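Glycosyl hydrolase family 2, TIM barrel domain protein (PDB 6ED2) probably hydrolyses beta-glucuronides, as a family 2 glycosyl hydrolase and beta-glucuronidase of the gut bacterium Faecalibacterium prausnitzii. Local coordinates at residues T36-G41 with S106-V111; L69-P74 with D79-K84; L211-R216 with D293-R298; D490-N495 with D520-V525. All blocks are in the same frame, centred on the assembly; numbering follows the deposited sequence.

Contact 1 (T36-G41 with S106-V111)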
# COMPACT_ATOMS: atom_id res chain seq x y z
N THR A 36 42.41 26.21 22.31
CA THR A 36 41.96 27.23 23.25
C THR A 36 40.47 27.22 23.53
O THR A 36 40.02 27.98 24.40
CB THR A 36 42.32 28.62 22.73
OG1 THR A 36 41.66 28.81 21.47
CG2 THR A 36 43.82 28.77 22.52
N ARG A 37 39.68 26.43 22.82
CA ARG A 37 38.24 26.43 22.99
C ARG A 37 37.77 25.08 23.49
O ARG A 37 38.19 24.03 22.98
CB ARG A 37 37.53 26.78 21.68
CG ARG A 37 37.91 28.18 21.14
CD ARG A 37 37.16 28.49 19.84
NE ARG A 37 37.52 29.80 19.30
CZ ARG A 37 36.68 30.56 18.59
NH1 ARG A 37 35.44 30.13 18.35
NH2 ARG A 37 37.08 31.74 18.13
N ARG A 38 36.90 25.10 24.49
CA ARG A 38 36.25 23.89 24.97
C ARG A 38 34.84 23.82 24.40
O ARG A 38 34.22 24.85 24.11
CB ARG A 38 36.21 23.87 26.50
CG ARG A 38 37.57 24.06 27.13
CD ARG A 38 38.60 23.13 26.52
NE ARG A 38 39.96 23.41 27.02
CZ ARG A 38 41.02 23.68 26.26
NH1 ARG A 38 40.92 23.72 24.93
NH2 ARG A 38 42.21 23.90 26.83
N LEU A 39 34.35 22.60 24.24
CA LEU A 39 33.07 22.35 23.58
C LEU A 39 32.37 21.18 24.26
O LEU A 39 32.92 20.07 24.32
CB LEU A 39 33.29 22.07 22.09
CG LEU A 39 32.01 21.87 21.28
CD1 LEU A 39 31.14 23.10 21.40
CD2 LEU A 39 32.34 21.56 19.83
N ILE A 40 31.15 21.40 24.73
CA ILE A 40 30.35 20.36 25.37
C ILE A 40 28.95 20.38 24.77
O ILE A 40 28.24 21.38 24.88
CB ILE A 40 30.28 20.55 26.89
CG1 ILE A 40 31.69 20.47 27.49
CG2 ILE A 40 29.36 19.49 27.52
CD1 ILE A 40 31.71 20.55 29.02
N GLY A 41 28.55 19.27 24.15
CA GLY A 41 27.20 19.17 23.63
C GLY A 41 26.18 19.01 24.75
O GLY A 41 26.43 18.35 25.76
N SER A 106 36.83 28.94 34.89
CA SER A 106 36.96 30.31 35.40
C SER A 106 37.99 31.09 34.59
O SER A 106 39.09 30.60 34.33
CB SER A 106 37.36 30.28 36.87
OG SER A 106 36.85 31.40 37.56
N GLY A 107 37.62 32.30 34.17
CA GLY A 107 38.48 33.11 33.34
C GLY A 107 38.23 32.99 31.85
O GLY A 107 38.64 33.87 31.09
N TRP A 108 37.57 31.92 31.41
CA TRP A 108 37.10 31.81 30.04
C TRP A 108 35.77 32.53 29.89
O TRP A 108 35.03 32.72 30.86
CB TRP A 108 36.89 30.35 29.67
CG TRP A 108 37.96 29.62 28.96
CD1 TRP A 108 38.13 29.54 27.61
CD2 TRP A 108 38.93 28.75 29.54
NE1 TRP A 108 39.18 28.70 27.32
CE2 TRP A 108 39.69 28.21 28.48
CE3 TRP A 108 39.26 28.40 30.85
CZ2 TRP A 108 40.75 27.33 28.69
CZ3 TRP A 108 40.32 27.53 31.06
CH2 TRP A 108 41.05 27.00 29.99
N ASP A 109 35.44 32.92 28.66
CA ASP A 109 34.06 33.27 28.35
C ASP A 109 33.21 32.01 28.27
O ASP A 109 33.63 31.00 27.69
CB ASP A 109 33.99 34.04 27.03
CG ASP A 109 33.62 35.51 27.23
OD1 ASP A 109 33.28 35.94 28.37
OD2 ASP A 109 33.71 36.25 26.23
N ILE A 110 32.02 32.08 28.85
CA ILE A 110 31.08 30.96 28.87
C ILE A 110 29.90 31.33 28.00
O ILE A 110 29.16 32.27 28.31
CB ILE A 110 30.60 30.62 30.30
CG1 ILE A 110 31.74 30.68 31.32
CG2 ILE A 110 29.96 29.22 30.29
CD1 ILE A 110 32.87 29.72 31.01
N VAL A 111 29.71 30.57 26.91
CA VAL A 111 28.76 30.91 25.86
C VAL A 111 27.95 29.68 25.49
O VAL A 111 28.52 28.62 25.22
CB VAL A 111 29.48 31.47 24.61
CG1 VAL A 111 28.46 31.98 23.60
CG2 VAL A 111 30.50 32.57 24.98
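In the sugar-binding beta domain of this family 2 hydrolase, Trp108 reaches across to Thr36 and Arg38. Trp108 stands where the chain leads into strand 109-114. Thr36 lies just before strand 38-51 and Arg38 is its first residue. Strand 200-205 pairs with both strands and runs between them. The contact is held by one hydrogen bond: the indole NE1 of Trp108 donates to Thr36 O at 3.1 Å. The N-H points almost straight at the oxygen (174°), and the oxygen lies at the ring edge, in the indole plane. The hydroxyl of Thr36 is engaged elsewhere, with Glu290 N and Asp289 OD1. Replacing Trp108 by a phenylalanine removes the N-H and is likely to leave Thr36 O without this donor and the ring free to turn. Arg38 approaches the benzene side of the indole. Its chain is bent at chi2 (-50°), which folds the guanidinium back beside its own strand. There NE forms a salt bridge with Glu104 of the second subunit, and NH1 bonds to Thr35 O. Arg38 NH2 stands 4.2 Å from Trp108 CZ2, with guanidinium and ring planes 51° apart, so the two groups do not stack.

Contact 2 (L69-P74 with D79-K84)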
# COMPACT_ATOMS: atom_id res chain seq x y z
N LEU A 69 7.25 17.52 30.85
CA LEU A 69 7.40 16.21 30.26
C LEU A 69 8.76 16.14 29.59
O LEU A 69 9.37 17.17 29.28
CB LEU A 69 6.27 15.89 29.26
CG LEU A 69 6.04 16.92 28.16
CD1 LEU A 69 6.83 16.53 26.93
CD2 LEU A 69 4.57 17.02 27.83
N SER A 70 9.25 14.92 29.40
CA SER A 70 10.57 14.73 28.81
C SER A 70 10.49 14.96 27.30
O SER A 70 9.52 14.57 26.65
CB SER A 70 11.10 13.33 29.11
OG SER A 70 10.31 12.37 28.44
N MET A 71 11.51 15.60 26.75
CA MET A 71 11.47 15.96 25.35
C MET A 71 12.88 15.85 24.79
O MET A 71 13.80 16.48 25.32
CB MET A 71 10.91 17.37 25.16
CG MET A 71 10.93 17.88 23.72
SD MET A 71 9.76 17.00 22.64
CE MET A 71 8.29 16.90 23.66
N PRO A 72 13.10 15.04 23.76
CA PRO A 72 14.45 14.95 23.18
C PRO A 72 14.80 16.23 22.43
O PRO A 72 13.95 16.84 21.77
CB PRO A 72 14.36 13.75 22.23
CG PRO A 72 12.89 13.69 21.86
CD PRO A 72 12.13 14.18 23.07
N VAL A 73 16.06 16.63 22.53
CA VAL A 73 16.65 17.75 21.80
C VAL A 73 17.88 17.18 21.10
O VAL A 73 18.70 16.54 21.76
CB VAL A 73 17.01 18.90 22.75
CG1 VAL A 73 17.79 19.98 22.01
CG2 VAL A 73 15.75 19.49 23.41
N PRO A 74 18.04 17.36 19.79
CA PRO A 74 17.19 18.09 18.84
C PRO A 74 16.01 17.30 18.29
O PRO A 74 16.15 16.12 17.96
CB PRO A 74 18.17 18.42 17.70
CG PRO A 74 19.08 17.20 17.69
CD PRO A 74 19.26 16.84 19.14
N ASP A 79 5.49 15.73 16.38
CA ASP A 79 5.13 14.37 15.96
C ASP A 79 5.48 13.30 16.99
O ASP A 79 5.33 12.10 16.71
CB ASP A 79 5.80 14.03 14.63
CG ASP A 79 5.10 14.67 13.45
OD1 ASP A 79 4.06 15.34 13.67
OD2 ASP A 79 5.60 14.50 12.30
N LEU A 80 5.97 13.70 18.16
CA LEU A 80 6.25 12.74 19.22
C LEU A 80 4.99 12.35 19.97
O LEU A 80 4.92 11.24 20.51
CB LEU A 80 7.29 13.33 20.19
CG LEU A 80 8.61 13.67 19.47
CD1 LEU A 80 9.56 14.34 20.39
CD2 LEU A 80 9.23 12.40 18.92
N PHE A 81 3.98 13.23 19.98
CA PHE A 81 2.76 13.03 20.77
C PHE A 81 1.74 12.18 20.02
O PHE A 81 1.79 12.03 18.79
CB PHE A 81 2.13 14.37 21.13
CG PHE A 81 3.02 15.25 21.96
CD1 PHE A 81 3.12 15.06 23.33
CD2 PHE A 81 3.77 16.26 21.38
CE1 PHE A 81 3.94 15.87 24.10
CE2 PHE A 81 4.59 17.07 22.15
CZ PHE A 81 4.68 16.86 23.52
N THR A 82 0.79 11.64 20.77
CA THR A 82 -0.29 10.87 20.17
C THR A 82 -1.59 11.65 20.01
O THR A 82 -2.51 11.14 19.38
CB THR A 82 -0.57 9.61 20.99
OG1 THR A 82 -0.76 9.97 22.35
CG2 THR A 82 0.61 8.64 20.87
N ASP A 83 -1.68 12.86 20.57
CA ASP A 83 -2.89 13.69 20.48
C ASP A 83 -2.66 14.90 19.58
O ASP A 83 -1.56 15.47 19.55
CB ASP A 83 -3.31 14.17 21.87
CG ASP A 83 -2.33 15.15 22.46
OD1 ASP A 83 -1.15 14.77 22.65
OD2 ASP A 83 -2.72 16.30 22.74
N LYS A 84 -3.71 15.31 18.86
CA LYS A 84 -3.57 16.35 17.84
C LYS A 84 -3.39 17.74 18.45
O LYS A 84 -2.72 18.60 17.85
CB LYS A 84 -4.79 16.32 16.90
CG LYS A 84 -4.69 17.29 15.72
CD LYS A 84 -5.83 17.11 14.73
CE LYS A 84 -5.83 15.72 14.15
NZ LYS A 84 -6.53 15.68 12.83
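Met71 and Leu80 meet in an apolar contact between strand 69-73 and the loop that leads into helix 84-87. No hydrogen bond crosses between the two segments. The aliphatic group centres on one methyl. Leu80 CD1 lies 3.5 Å from Met71 SD, where the two side chains pass at a slant. The same methyl also rests against the ring of Pro72, with Pro72 CG 3.7 Å from Leu80 CD1. One leucine branch thus touches two successive residues of the strand. The aromatic group centres on Phe81. Met71 CE reaches Phe81 CZ at 3.6 Å, the methionine chain crossing the phenylalanine side chain at about a right angle. Met71 CG is anti to the backbone N (chi1 175°). Bends at chi2 (69°) and chi3 (43°) then carry the sulfur to Leu80 and the methyl to Phe81. Leu69 and Phe81 reach toward each other from opposite directions. Leu69 CD2 lies at the ring edge, 4.0 Å from Phe81 CE1, and Leu69 CD1 is 4.0 Å from Phe81 CZ. Further along the loop, Asp83 caps the start of helix 84-87. Strand 69-73 pairs antiparallel with strand 38-51, and Met71 also packs on Phe48 of that strand and on Tyr95 of strand 92-101. Helix 334-347 of the second subunit packs against the contact, with its Leu334 on Pro72 and its Lys338 on Leu80.

Contact 3 (L211-R216 with D293-R298)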
# COMPACT_ATOMS: atom_id res chain seq x y z
N LEU A 211 36.09 35.96 15.70
CA LEU A 211 34.65 35.99 15.52
C LEU A 211 34.20 35.61 14.12
O LEU A 211 33.06 35.18 13.94
CB LEU A 211 34.09 37.39 15.83
CG LEU A 211 34.51 38.03 17.15
CD1 LEU A 211 34.09 39.48 17.15
CD2 LEU A 211 33.90 37.31 18.34
N ASP A 212 35.06 35.76 13.12
CA ASP A 212 34.64 35.54 11.75
C ASP A 212 35.88 35.49 10.87
O ASP A 212 36.97 35.93 11.26
CB ASP A 212 33.68 36.64 11.27
CG ASP A 212 32.89 36.24 10.02
OD1 ASP A 212 32.87 35.04 9.66
OD2 ASP A 212 32.31 37.14 9.38
N TYR A 213 35.72 34.92 9.68
CA TYR A 213 36.73 34.97 8.66
C TYR A 213 36.02 34.83 7.33
O TYR A 213 34.88 34.37 7.26
CB TYR A 213 37.81 33.90 8.84
CG TYR A 213 37.41 32.51 8.40
CD1 TYR A 213 37.70 32.05 7.13
CD2 TYR A 213 36.73 31.65 9.28
CE1 TYR A 213 37.32 30.77 6.72
CE2 TYR A 213 36.35 30.36 8.88
CZ TYR A 213 36.66 29.93 7.60
OH TYR A 213 36.31 28.66 7.16
N SER A 214 36.70 35.26 6.27
CA SER A 214 36.15 35.19 4.93
C SER A 214 37.26 34.74 4.00
O SER A 214 38.44 34.94 4.30
CB SER A 214 35.58 36.56 4.46
OG SER A 214 36.63 37.47 4.12
N THR A 215 36.87 34.11 2.89
CA THR A 215 37.78 33.64 1.85
C THR A 215 37.21 33.98 0.48
O THR A 215 35.99 34.01 0.29
CB THR A 215 38.05 32.11 1.94
OG1 THR A 215 36.81 31.38 1.91
CG2 THR A 215 38.83 31.75 3.19
N ARG A 216 38.12 34.26 -0.46
CA ARG A 216 37.89 34.41 -1.90
C ARG A 216 38.94 33.57 -2.60
O ARG A 216 40.08 33.48 -2.14
CB ARG A 216 38.05 35.87 -2.43
CG ARG A 216 37.06 36.89 -1.90
CD ARG A 216 37.67 38.31 -1.81
NE ARG A 216 36.96 39.11 -0.79
CZ ARG A 216 37.54 39.70 0.27
NH1 ARG A 216 38.85 39.60 0.47
NH2 ARG A 216 36.80 40.39 1.14
N ASP A 293 38.96 25.01 10.76
CA ASP A 293 37.89 24.78 9.81
C ASP A 293 38.50 24.07 8.61
O ASP A 293 39.71 23.83 8.55
CB ASP A 293 37.20 26.10 9.41
CG ASP A 293 35.76 25.91 8.95
OD1 ASP A 293 35.32 24.74 8.74
OD2 ASP A 293 35.06 26.94 8.78
N ARG A 294 37.63 23.67 7.70
CA ARG A 294 38.05 23.03 6.46
C ARG A 294 37.43 23.80 5.31
O ARG A 294 36.26 24.18 5.38
CB ARG A 294 37.63 21.57 6.44
CG ARG A 294 38.16 20.82 7.64
CD ARG A 294 37.59 19.43 7.70
NE ARG A 294 38.24 18.53 6.75
CZ ARG A 294 37.59 17.54 6.13
NH1 ARG A 294 36.28 17.36 6.35
NH2 ARG A 294 38.25 16.76 5.27
N ILE A 295 38.24 24.06 4.28
CA ILE A 295 37.81 24.86 3.15
C ILE A 295 38.17 24.13 1.87
O ILE A 295 39.09 23.31 1.83
CB ILE A 295 38.45 26.26 3.15
CG1 ILE A 295 39.96 26.14 3.01
CG2 ILE A 295 38.07 27.03 4.39
CD1 ILE A 295 40.70 27.47 3.19
N GLY A 296 37.43 24.44 0.82
CA GLY A 296 37.70 23.90 -0.50
C GLY A 296 38.09 25.02 -1.43
O GLY A 296 37.54 26.12 -1.35
N ILE A 297 39.06 24.75 -2.30
CA ILE A 297 39.57 25.73 -3.24
C ILE A 297 38.79 25.57 -4.54
O ILE A 297 38.99 24.61 -5.29
CB ILE A 297 41.08 25.57 -3.46
CG1 ILE A 297 41.83 25.72 -2.13
CG2 ILE A 297 41.58 26.60 -4.45
CD1 ILE A 297 43.34 25.62 -2.30
N ARG A 298 37.89 26.51 -4.81
CA ARG A 298 37.08 26.46 -6.01
C ARG A 298 36.55 27.86 -6.31
O ARG A 298 36.27 28.64 -5.39
CB ARG A 298 35.92 25.47 -5.87
CG ARG A 298 34.90 25.86 -4.80
CD ARG A 298 33.72 26.61 -5.39
NE ARG A 298 32.76 27.11 -4.40
CZ ARG A 298 32.83 28.31 -3.83
NH1 ARG A 298 33.84 29.12 -4.13
NH2 ARG A 298 31.91 28.69 -2.94
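Asp293 OD2 accepts a short hydrogen bond from Tyr213 OH, 2.7 Å long. The oxygen lies in the plane of the tyrosine ring, beyond its edge. The carboxylate is turned almost perpendicular to that ring (86°), and the hydroxyl meets OD2 from above the carboxylate plane. The other oxygen, Asp293 OD1, takes the backbone N of Arg294 at 2.8 Å. It also has a long, weak ion pair with Arg32. With chi1 at -154°, the carboxylate swings away from the Asp293 backbone N and out to the tyrosine. Ile295, two residues on, sets its CG2 3.7 Å from Tyr213 OH, at the ring edge. The bond joins the two sheets of the beta sandwich of the middle domain, which has an immunoglobulin-like fold in this family. Strands 210-219 and 286-295 belong to different sheets, each at an outer position in its sheet. Tyr213 packs on Leu277 and Ile279 of the opposite sheet. A leucine in place of Asp293 would probably leave the hydroxyl of the buried Tyr213 without its acceptor and Arg294 N without its side-chain partner. Donors at both carboxylate oxygens would be expected to favour the charged form of Asp293.

Contact 4 (D490-N495 with D520-V525)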
# COMPACT_ATOMS: atom_id res chain seq x y z
N ASP A 490 20.31 37.22 -10.94
CA ASP A 490 21.46 36.89 -11.79
C ASP A 490 21.19 35.65 -12.64
O ASP A 490 21.83 35.45 -13.68
CB ASP A 490 22.72 36.67 -10.95
CG ASP A 490 23.06 37.86 -10.06
OD1 ASP A 490 23.01 39.02 -10.54
OD2 ASP A 490 23.40 37.64 -8.88
N PHE A 491 20.31 34.78 -12.17
CA PHE A 491 19.80 33.69 -12.98
C PHE A 491 18.39 33.48 -12.51
O PHE A 491 18.07 33.77 -11.35
CB PHE A 491 20.68 32.42 -12.89
CG PHE A 491 20.74 31.79 -11.51
CD1 PHE A 491 19.84 30.79 -11.15
CD2 PHE A 491 21.70 32.18 -10.59
CE1 PHE A 491 19.90 30.20 -9.89
CE2 PHE A 491 21.76 31.60 -9.32
CZ PHE A 491 20.86 30.60 -8.97
N VAL A 492 17.52 33.08 -13.41
CA VAL A 492 16.11 32.94 -13.09
C VAL A 492 15.84 31.51 -12.65
O VAL A 492 16.39 30.56 -13.23
CB VAL A 492 15.24 33.36 -14.30
CG1 VAL A 492 13.77 33.05 -14.05
CG2 VAL A 492 15.42 34.87 -14.56
N SER A 493 15.04 31.36 -11.58
CA SER A 493 14.62 30.07 -11.05
C SER A 493 13.10 29.98 -11.13
O SER A 493 12.40 30.79 -10.53
CB SER A 493 15.06 29.89 -9.59
OG SER A 493 16.46 29.98 -9.45
N LEU A 494 12.60 28.99 -11.86
CA LEU A 494 11.16 28.85 -12.05
C LEU A 494 10.63 27.65 -11.28
O LEU A 494 11.25 26.58 -11.27
CB LEU A 494 10.80 28.69 -13.54
CG LEU A 494 11.10 29.86 -14.49
CD1 LEU A 494 10.56 29.55 -15.89
CD2 LEU A 494 10.54 31.19 -13.98
N ASN A 495 9.48 27.84 -10.64
CA ASN A 495 8.67 26.75 -10.10
C ASN A 495 7.48 26.56 -11.03
O ASN A 495 6.57 27.39 -11.03
CB ASN A 495 8.19 27.06 -8.67
CG ASN A 495 9.34 27.16 -7.66
OD1 ASN A 495 10.52 26.97 -8.00
ND2 ASN A 495 9.00 27.46 -6.42
N ASP A 520 8.96 30.71 -24.36
CA ASP A 520 9.30 31.69 -25.39
C ASP A 520 9.32 33.10 -24.82
O ASP A 520 10.15 33.91 -25.24
CB ASP A 520 8.33 31.61 -26.57
CG ASP A 520 8.36 30.24 -27.28
OD1 ASP A 520 9.41 29.55 -27.27
OD2 ASP A 520 7.31 29.86 -27.87
N GLY A 521 8.43 33.40 -23.87
CA GLY A 521 8.50 34.67 -23.17
C GLY A 521 9.77 34.83 -22.35
O GLY A 521 10.44 35.87 -22.43
N TRP A 522 10.13 33.80 -21.57
CA TRP A 522 11.37 33.87 -20.78
C TRP A 522 12.59 34.04 -21.68
O TRP A 522 13.54 34.75 -21.32
CB TRP A 522 11.53 32.63 -19.88
CG TRP A 522 10.61 32.71 -18.75
CD1 TRP A 522 9.47 31.98 -18.56
CD2 TRP A 522 10.68 33.64 -17.66
NE1 TRP A 522 8.83 32.39 -17.41
CE2 TRP A 522 9.56 33.40 -16.83
CE3 TRP A 522 11.59 34.64 -17.30
CZ2 TRP A 522 9.32 34.14 -15.67
CZ3 TRP A 522 11.35 35.36 -16.13
CH2 TRP A 522 10.23 35.11 -15.34
N ALA A 523 12.58 33.41 -22.85
CA ALA A 523 13.69 33.60 -23.78
C ALA A 523 13.88 35.06 -24.14
O ALA A 523 15.00 35.50 -24.41
CB ALA A 523 13.47 32.78 -25.05
N LYS A 524 12.79 35.83 -24.14
CA LYS A 524 12.86 37.23 -24.55
C LYS A 524 13.35 38.14 -23.43
O LYS A 524 13.94 39.18 -23.73
CB LYS A 524 11.49 37.70 -25.04
CG LYS A 524 11.18 37.25 -26.46
CD LYS A 524 9.67 37.22 -26.72
CE LYS A 524 9.35 36.56 -28.06
NZ LYS A 524 8.05 35.81 -28.06
N VAL A 525 13.12 37.77 -22.16
CA VAL A 525 13.47 38.67 -21.06
C VAL A 525 14.79 38.31 -20.37
O VAL A 525 15.26 39.10 -19.54
CB VAL A 525 12.34 38.76 -20.02
CG1 VAL A 525 11.01 39.10 -20.70
CG2 VAL A 525 12.23 37.47 -19.21
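Val492 and Trp522 have the nearest CA atoms of the two segments, 9.1 Å apart, where strand 492-495 faces the C-terminal end of helix 508-525. At that end the helix tightens. Lys524 N bonds to Gly521 O at 2.9 Å and Val525 N to Trp522 O, both three residues back, while the bonds to four residues back are weak. Side chains bridge the gap between the two backbones. Both Val492 and Leu494 point toward the helix, and both lie over one face of the Trp522 indole. Leu494 CD1 makes a CH-pi contact with the five-membered ring, 3.9 Å from its centroid and 22° off the normal. Its sister methyl CD2 sits over the same ring system, nearer the rim, 3.6 Å from Trp522 CZ2. The leucine and tryptophan side chains lie alongside each other and run in opposite senses. This is the strand-to-helix layer of the TIM barrel: strand 492-495, helix 508-525 and strand 531-535 form one beta-alpha-beta unit. Strand 492-495 pairs in parallel with strands 470-474 and 531-535. Val492 touches the six-membered ring, with CG1 3.9 Å from Trp522 CZ3. A chi1 of 173° turns this branch to the indole. Trp522 NE1 bonds to Glu518 OE2, one turn earlier in the helix, a tie that is likely to limit rotation of the ring.

The four contacts sample three domains. Contacts 1 and 2 reach one sheet of the sugar-binding domain, where strands 38-51 and 69-73 are neighbours. Their centres are 31 Å apart, and both touch the second subunit. Contact 3 lies in the middle domain but close to contact 1, with nearest atoms about 5 Å apart and not touching. Thr239 and Glu241 hold a magnesium ion in the middle domain. The side chain of Thr36 in contact 1 is about 11 Å from a bound magnesium ion, as is that of Tyr213 in contact 3. Contacts 2 and 4 lie away from this site. Contact 4 belongs to the TIM barrel, its centre about 50 Å from that of contact 1 and 32 Å from that of contact 3.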